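Peptidase S15/CocE/NonD (Thaumarchaeota archaeon SCGC AB-539-E09, PDB 4PF1) is a serine aminopeptidase of the alpha/beta-hydrolase fold that probably removes residues from the N-terminal end of peptides. Local coordinates at residues A[33-38]-A[51-56]; A[190-195]-A[263-268]. All blocks are in the same frame, centred on the assembly; numbering follows the deposited sequence.

Overall arrangement
From the N terminus, the chain enters the hydrolase sheet at strand 32-40, turns, and returns along strand 46-54; contact 1 closes this beta hairpin at the outer margin of the mixed sheet. Only afterwards does contact 2 open, so the two stand in series and neither nests in nor crosses the other. Contact 2 joins the loop 190-195, which follows strand 178-184, to the turn just ahead of helix 267-270, and closes an excursion of 67 residues, about half of them helical. The centres of contact 1 and contact 2 lie about 39 Å apart. Contact 1 builds the sheet's margin; contact 2 fastens this excursion about 14 Å from the centre of the chain, against about 31 Å for contact 1.

Contact 1. Residues A[33-38]-A[51-56]; sequences TRREEM and ILIPKG
Arg-34 lays its guanidinium over the methyl CD2 of Leu-52, which sits 3.8 Å from the guanidinium plane and over its centre. The two side chains run side by side in the same direction, and the arginine, with CG anti to the backbone N (chi1 -172°), extends before it bends at chi3. Its NH2 hydrogen-bonds to the carbonyl of Thr-75, beyond the hairpin. On the other face of the sheet, Arg-35 CD meets Ile-53 CD1 at 4.0 Å, and Arg-35 CB packs against Ile-51 CB at the same separation. The guanidinium of Arg-35 turns side-on to Glu-37: NE and NH2 both reach OE2, NH2 at 3.0 Å, from the same face of the carboxylate plane. Glu-37 in turn rests its CG 3.8 Å from Ile-51 CD1. An alanine in place of Arg-35 would probably leave Glu-37 OE2 without its two donors and open a gap beside Ile-53 CD1. Between these two layers of side chains runs an antiparallel hairpin in which Thr-33 pairs with Ile-53 and Arg-35 with Ile-51 as hydrogen-bonded pairs, Arg-34 facing Leu-52 between them. The four backbone bonds are nearly straight, as in Arg-35 N to Ile-51 O at 2.8 Å. At the end of the pairing, Lys-55 crosses Thr-33 at about a right angle, CE 3.7 Å from OG1, while its ammonium turns to the carbonyl of Phe-30. A water held by Thr-33 OG1 at 3.0 Å also gives a weak bond to Ile-53 O. Trp-143 and Leu-144 of helix 133-147 cover Ile-51. The chemistry is thus divided: strand 46-54 supplies hydrocarbon, which Arg-35 and Glu-37 meet with carbon stems and Arg-34 with a guanidinium face, keeping NH2 for Thr-75.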
loop_
_atom_site.group_PDB
_atom_site.type_symbol
_atom_site.label_atom_id
_atom_site.label_comp_id
_atom_site.label_asym_id
_atom_site.label_seq_id
_atom_site.Cartn_x
_atom_site.Cartn_y
_atom_site.Cartn_z
ATOM N N THR A 33 -25.579 23.874 -17.047
ATOM C CA THR A 33 -25.810 25.204 -16.483
ATOM C C THR A 33 -26.184 25.043 -15.005
ATOM O O THR A 33 -26.953 24.146 -14.652
ATOM C CB THR A 33 -26.870 25.961 -17.297
ATOM O OG1 THR A 33 -26.400 26.103 -18.637
ATOM C CG2 THR A 33 -27.182 27.340 -16.725
ATOM N N ARG A 34 -25.613 25.894 -14.143
ATOM C CA ARG A 34 -25.855 25.855 -12.707
ATOM C C ARG A 34 -26.738 27.034 -12.290
ATOM O O ARG A 34 -26.300 28.186 -12.349
ATOM C CB ARG A 34 -24.515 25.861 -11.947
ATOM C CG ARG A 34 -24.630 25.637 -10.440
ATOM C CD ARG A 34 -23.270 25.712 -9.766
ATOM N NE ARG A 34 -22.438 24.549 -10.083
ATOM C CZ ARG A 34 -22.387 23.443 -9.347
ATOM N NH1 ARG A 34 -23.102 23.345 -8.232
ATOM N NH2 ARG A 34 -21.615 22.429 -9.714
ATOM N N ARG A 35 -27.993 26.743 -11.899
ATOM C CA ARG A 35 -28.951 27.754 -11.444
ATOM C C ARG A 35 -29.098 27.700 -9.927
ATOM O O ARG A 35 -29.477 26.663 -9.380
ATOM C CB ARG A 35 -30.317 27.565 -12.121
ATOM C CG ARG A 35 -30.509 28.418 -13.362
ATOM C CD ARG A 35 -31.935 28.348 -13.880
ATOM N NE ARG A 35 -32.861 29.134 -13.059
ATOM C CZ ARG A 35 -34.102 29.447 -13.424
ATOM N NH1 ARG A 35 -34.574 29.054 -14.601
ATOM N NH2 ARG A 35 -34.875 30.162 -12.619
ATOM N N GLU A 36 -28.777 28.810 -9.247
ATOM C CA GLU A 36 -28.873 28.909 -7.789
ATOM C C GLU A 36 -30.075 29.773 -7.433
ATOM O O GLU A 36 -30.121 30.954 -7.797
ATOM C CB GLU A 36 -27.572 29.467 -7.191
ATOM C CG GLU A 36 -26.366 28.578 -7.465
ATOM C CD GLU A 36 -25.046 29.066 -6.900
ATOM O OE1 GLU A 36 -24.682 30.239 -7.154
ATOM O OE2 GLU A 36 -24.346 28.253 -6.256
ATOM N N GLU A 37 -31.089 29.166 -6.799
ATOM C CA GLU A 37 -32.333 29.869 -6.498
ATOM C C GLU A 37 -32.714 29.796 -5.027
ATOM O O GLU A 37 -32.601 28.740 -4.404
ATOM C CB GLU A 37 -33.486 29.307 -7.355
ATOM C CG GLU A 37 -33.284 29.456 -8.858
ATOM C CD GLU A 37 -33.473 30.850 -9.429
ATOM O OE1 GLU A 37 -34.154 31.678 -8.783
ATOM O OE2 GLU A 37 -32.962 31.103 -10.543
ATOM N N MET A 38 -33.192 30.920 -4.481
ATOM C CA MET A 38 -33.712 30.991 -3.118
ATOM C C MET A 38 -35.239 30.948 -3.223
ATOM O O MET A 38 -35.883 31.988 -3.390
ATOM C CB MET A 38 -33.204 32.254 -2.385
ATOM C CG MET A 38 -31.725 32.195 -2.014
ATOM S SD MET A 38 -31.339 30.994 -0.704
ATOM C CE MET A 38 -31.824 31.923 0.759
ATOM N N ILE A 51 -29.910 23.957 -9.040
ATOM C CA ILE A 51 -30.492 23.300 -10.211
ATOM C C ILE A 51 -29.419 23.107 -11.300
ATOM O O ILE A 51 -28.840 24.083 -11.786
ATOM C CB ILE A 51 -31.716 24.110 -10.735
ATOM C CG1 ILE A 51 -32.728 24.397 -9.598
ATOM C CG2 ILE A 51 -32.396 23.393 -11.910
ATOM C CD1 ILE A 51 -33.397 25.774 -9.668
ATOM N N LEU A 52 -29.161 21.845 -11.670
ATOM C CA LEU A 52 -28.173 21.506 -12.693
ATOM C C LEU A 52 -28.887 21.055 -13.966
ATOM O O LEU A 52 -29.522 19.998 -13.986
ATOM C CB LEU A 52 -27.189 20.424 -12.191
ATOM C CG LEU A 52 -26.551 20.658 -10.809
ATOM C CD1 LEU A 52 -25.802 19.434 -10.351
ATOM C CD2 LEU A 52 -25.621 21.873 -10.812
ATOM N N ILE A 53 -28.826 21.887 -15.008
ATOM C CA ILE A 53 -29.495 21.597 -16.271
ATOM C C ILE A 53 -28.456 21.229 -17.333
ATOM O O ILE A 53 -27.582 22.043 -17.632
ATOM C CB ILE A 53 -30.391 22.785 -16.742
ATOM C CG1 ILE A 53 -31.200 23.397 -15.572
ATOM C CG2 ILE A 53 -31.307 22.348 -17.899
ATOM C CD1 ILE A 53 -31.556 24.865 -15.739
ATOM N N PRO A 54 -28.535 20.016 -17.927
ATOM C CA PRO A 54 -27.583 19.667 -18.998
ATOM C C PRO A 54 -27.778 20.587 -20.203
ATOM O O PRO A 54 -28.913 20.918 -20.533
ATOM C CB PRO A 54 -27.930 18.205 -19.328
ATOM C CG PRO A 54 -28.785 17.730 -18.195
ATOM C CD PRO A 54 -29.505 18.930 -17.695
ATOM N N LYS A 55 -26.682 21.050 -20.820
ATOM C CA LYS A 55 -26.780 21.978 -21.952
ATOM C C LYS A 55 -27.400 21.313 -23.191
ATOM O O LYS A 55 -27.050 20.183 -23.534
ATOM C CB LYS A 55 -25.409 22.581 -22.293
ATOM C CG LYS A 55 -25.012 23.729 -21.373
ATOM C CD LYS A 55 -24.080 24.709 -22.066
ATOM C CE LYS A 55 -23.798 25.926 -21.218
ATOM N NZ LYS A 55 -22.638 25.720 -20.314
ATOM N N GLY A 56 -28.343 22.021 -23.817
ATOM C CA GLY A 56 -29.028 21.585 -25.032
ATOM C C GLY A 56 -30.246 20.699 -24.826
ATOM O O GLY A 56 -30.983 20.434 -25.781
HETATM O O HOH W 1 -28.652 24.557 -19.774
#

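Contact 2. Residues A[190-195]-A[263-268]; sequences GWMGDD and PSYDSF
The indole of Trp-191 carries Tyr-265 CB over one face, and the carbonyl of Pro-263 approaches its edge, near the ring plane. The Tyr-265 ring in turn has the sulfur of Met-192 over a face, a Met-aromatic contact with SD 4.4 Å from the centroid. Tyr-265, the centre of an inverse gamma turn, offers both CB and CD1 to the indole. Its CB stands 3.4 Å from the centroid of the six-membered ring of Trp-191 and 3° off the normal, a CH-pi contact. The two ring planes meet at 39°, and their closest atoms, Trp-191 CE3 and Tyr-265 CD1, are 3.4 Å apart. Met-192 crosses the tyrosine at about a right angle, its CG 3.8 Å from Tyr-265 CZ. The phenol OH hydrogen-bonds to Asp-189, whose other carboxylate oxygen accepts from the backbone N of Trp-191 and of Met-192; one carboxylate thus bonds to both sides of the contact. Within the hydrolase fold, this joins the loop after strand 178-184 to the turn just ahead of helix 267-270. A single hydrogen bond completes the join: Trp-191 NE1 donates to Pro-263 O at 2.7 Å, from above the carbonyl plane.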
loop_
_atom_site.group_PDB
_atom_site.type_symbol
_atom_site.label_atom_id
_atom_site.label_comp_id
_atom_site.label_asym_id
_atom_site.label_seq_id
_atom_site.Cartn_x
_atom_site.Cartn_y
_atom_site.Cartn_z
ATOM N N GLY A 190 -34.986 6.047 14.739
ATOM C CA GLY A 190 -33.735 6.376 15.412
ATOM C C GLY A 190 -33.550 5.737 16.773
ATOM O O GLY A 190 -32.438 5.729 17.300
ATOM N N TRP A 191 -34.632 5.191 17.351
ATOM C CA TRP A 191 -34.591 4.542 18.662
ATOM C C TRP A 191 -34.598 3.020 18.524
ATOM O O TRP A 191 -33.818 2.345 19.202
ATOM C CB TRP A 191 -35.774 5.003 19.526
ATOM C CG TRP A 191 -35.634 4.689 20.988
ATOM C CD1 TRP A 191 -35.254 5.548 21.976
ATOM C CD2 TRP A 191 -35.915 3.438 21.631
ATOM N NE1 TRP A 191 -35.274 4.910 23.193
ATOM C CE2 TRP A 191 -35.677 3.614 23.012
ATOM C CE3 TRP A 191 -36.336 2.176 21.173
ATOM C CZ2 TRP A 191 -35.864 2.583 23.940
ATOM C CZ3 TRP A 191 -36.503 1.154 22.091
ATOM C CH2 TRP A 191 -36.272 1.362 23.456
ATOM N N MET A 192 -35.510 2.473 17.687
ATOM C CA MET A 192 -35.651 1.025 17.519
ATOM C C MET A 192 -34.384 0.369 16.972
ATOM O O MET A 192 -33.957 -0.645 17.520
ATOM C CB MET A 192 -36.862 0.665 16.643
ATOM C CG MET A 192 -38.182 0.613 17.412
ATOM S SD MET A 192 -38.210 -0.510 18.847
ATOM C CE MET A 192 -37.950 -2.093 18.038
ATOM N N GLY A 193 -33.783 0.939 15.930
ATOM C CA GLY A 193 -32.569 0.337 15.383
ATOM C C GLY A 193 -31.832 1.072 14.285
ATOM O O GLY A 193 -31.085 0.444 13.529
ATOM N N ASP A 194 -31.985 2.399 14.195
ATOM C CA ASP A 194 -31.257 3.116 13.161
ATOM C C ASP A 194 -30.027 3.871 13.738
ATOM O O ASP A 194 -29.081 3.210 14.162
ATOM C CB ASP A 194 -32.176 4.009 12.308
ATOM C CG ASP A 194 -32.996 3.233 11.271
ATOM O OD1 ASP A 194 -32.517 2.175 10.799
ATOM O OD2 ASP A 194 -34.104 3.692 10.926
ATOM N N ASP A 195 -30.015 5.214 13.729
ATOM C CA ASP A 195 -28.819 5.995 14.080
ATOM C C ASP A 195 -28.547 6.262 15.566
ATOM O O ASP A 195 -27.382 6.213 15.963
ATOM C CB ASP A 195 -28.838 7.346 13.359
ATOM C CG ASP A 195 -28.681 7.220 11.864
ATOM O OD1 ASP A 195 -27.569 6.886 11.411
ATOM O OD2 ASP A 195 -29.668 7.459 11.149
ATOM N N PRO A 263 -34.797 9.050 26.857
ATOM C CA PRO A 263 -33.966 7.838 26.686
ATOM C C PRO A 263 -34.792 6.596 26.307
ATOM O O PRO A 263 -34.279 5.710 25.625
ATOM C CB PRO A 263 -33.299 7.668 28.053
ATOM C CG PRO A 263 -34.233 8.311 29.017
ATOM C CD PRO A 263 -34.914 9.434 28.283
ATOM N N SER A 264 -36.070 6.545 26.737
ATOM C CA SER A 264 -36.979 5.431 26.450
ATOM C C SER A 264 -37.833 5.705 25.198
ATOM O O SER A 264 -37.968 6.857 24.780
ATOM C CB SER A 264 -37.878 5.152 27.652
ATOM O OG SER A 264 -38.882 6.143 27.792
ATOM N N TYR A 265 -38.419 4.639 24.618
ATOM C CA TYR A 265 -39.265 4.702 23.420
ATOM C C TYR A 265 -40.646 5.280 23.779
ATOM O O TYR A 265 -41.662 4.591 23.653
ATOM C CB TYR A 265 -39.387 3.293 22.794
ATOM C CG TYR A 265 -39.901 3.258 21.368
ATOM C CD1 TYR A 265 -39.208 3.893 20.340
ATOM C CD2 TYR A 265 -41.023 2.509 21.030
ATOM C CE1 TYR A 265 -39.652 3.832 19.022
ATOM C CE2 TYR A 265 -41.478 2.439 19.714
ATOM C CZ TYR A 265 -40.788 3.103 18.712
ATOM O OH TYR A 265 -41.228 3.040 17.413
ATOM N N ASP A 266 -40.674 6.554 24.230
ATOM C CA ASP A 266 -41.906 7.230 24.638
ATOM C C ASP A 266 -42.635 7.838 23.427
ATOM O O ASP A 266 -42.290 7.522 22.284
ATOM C CB ASP A 266 -41.619 8.303 25.717
ATOM C CG ASP A 266 -40.557 9.341 25.373
ATOM O OD1 ASP A 266 -40.298 9.555 24.167
ATOM O OD2 ASP A 266 -40.021 9.968 26.307
ATOM N N SER A 267 -43.645 8.708 23.684
ATOM C CA SER A 267 -44.460 9.366 22.656
ATOM C C SER A 267 -43.610 10.112 21.618
ATOM O O SER A 267 -43.980 10.133 20.449
ATOM C CB SER A 267 -45.453 10.331 23.297
ATOM O OG SER A 267 -44.790 11.395 23.963
ATOM N N PHE A 268 -42.469 10.712 22.046
ATOM C CA PHE A 268 -41.561 11.465 21.171
ATOM C C PHE A 268 -41.012 10.595 20.028
ATOM O O PHE A 268 -40.936 11.062 18.888
ATOM C CB PHE A 268 -40.396 12.071 21.987
ATOM C CG PHE A 268 -39.324 12.755 21.166
ATOM C CD1 PHE A 268 -39.506 14.050 20.694
ATOM C CD2 PHE A 268 -38.123 12.113 20.886
ATOM C CE1 PHE A 268 -38.517 14.681 19.932
ATOM C CE2 PHE A 268 -37.133 12.744 20.123
ATOM C CZ PHE A 268 -37.334 14.026 19.659
#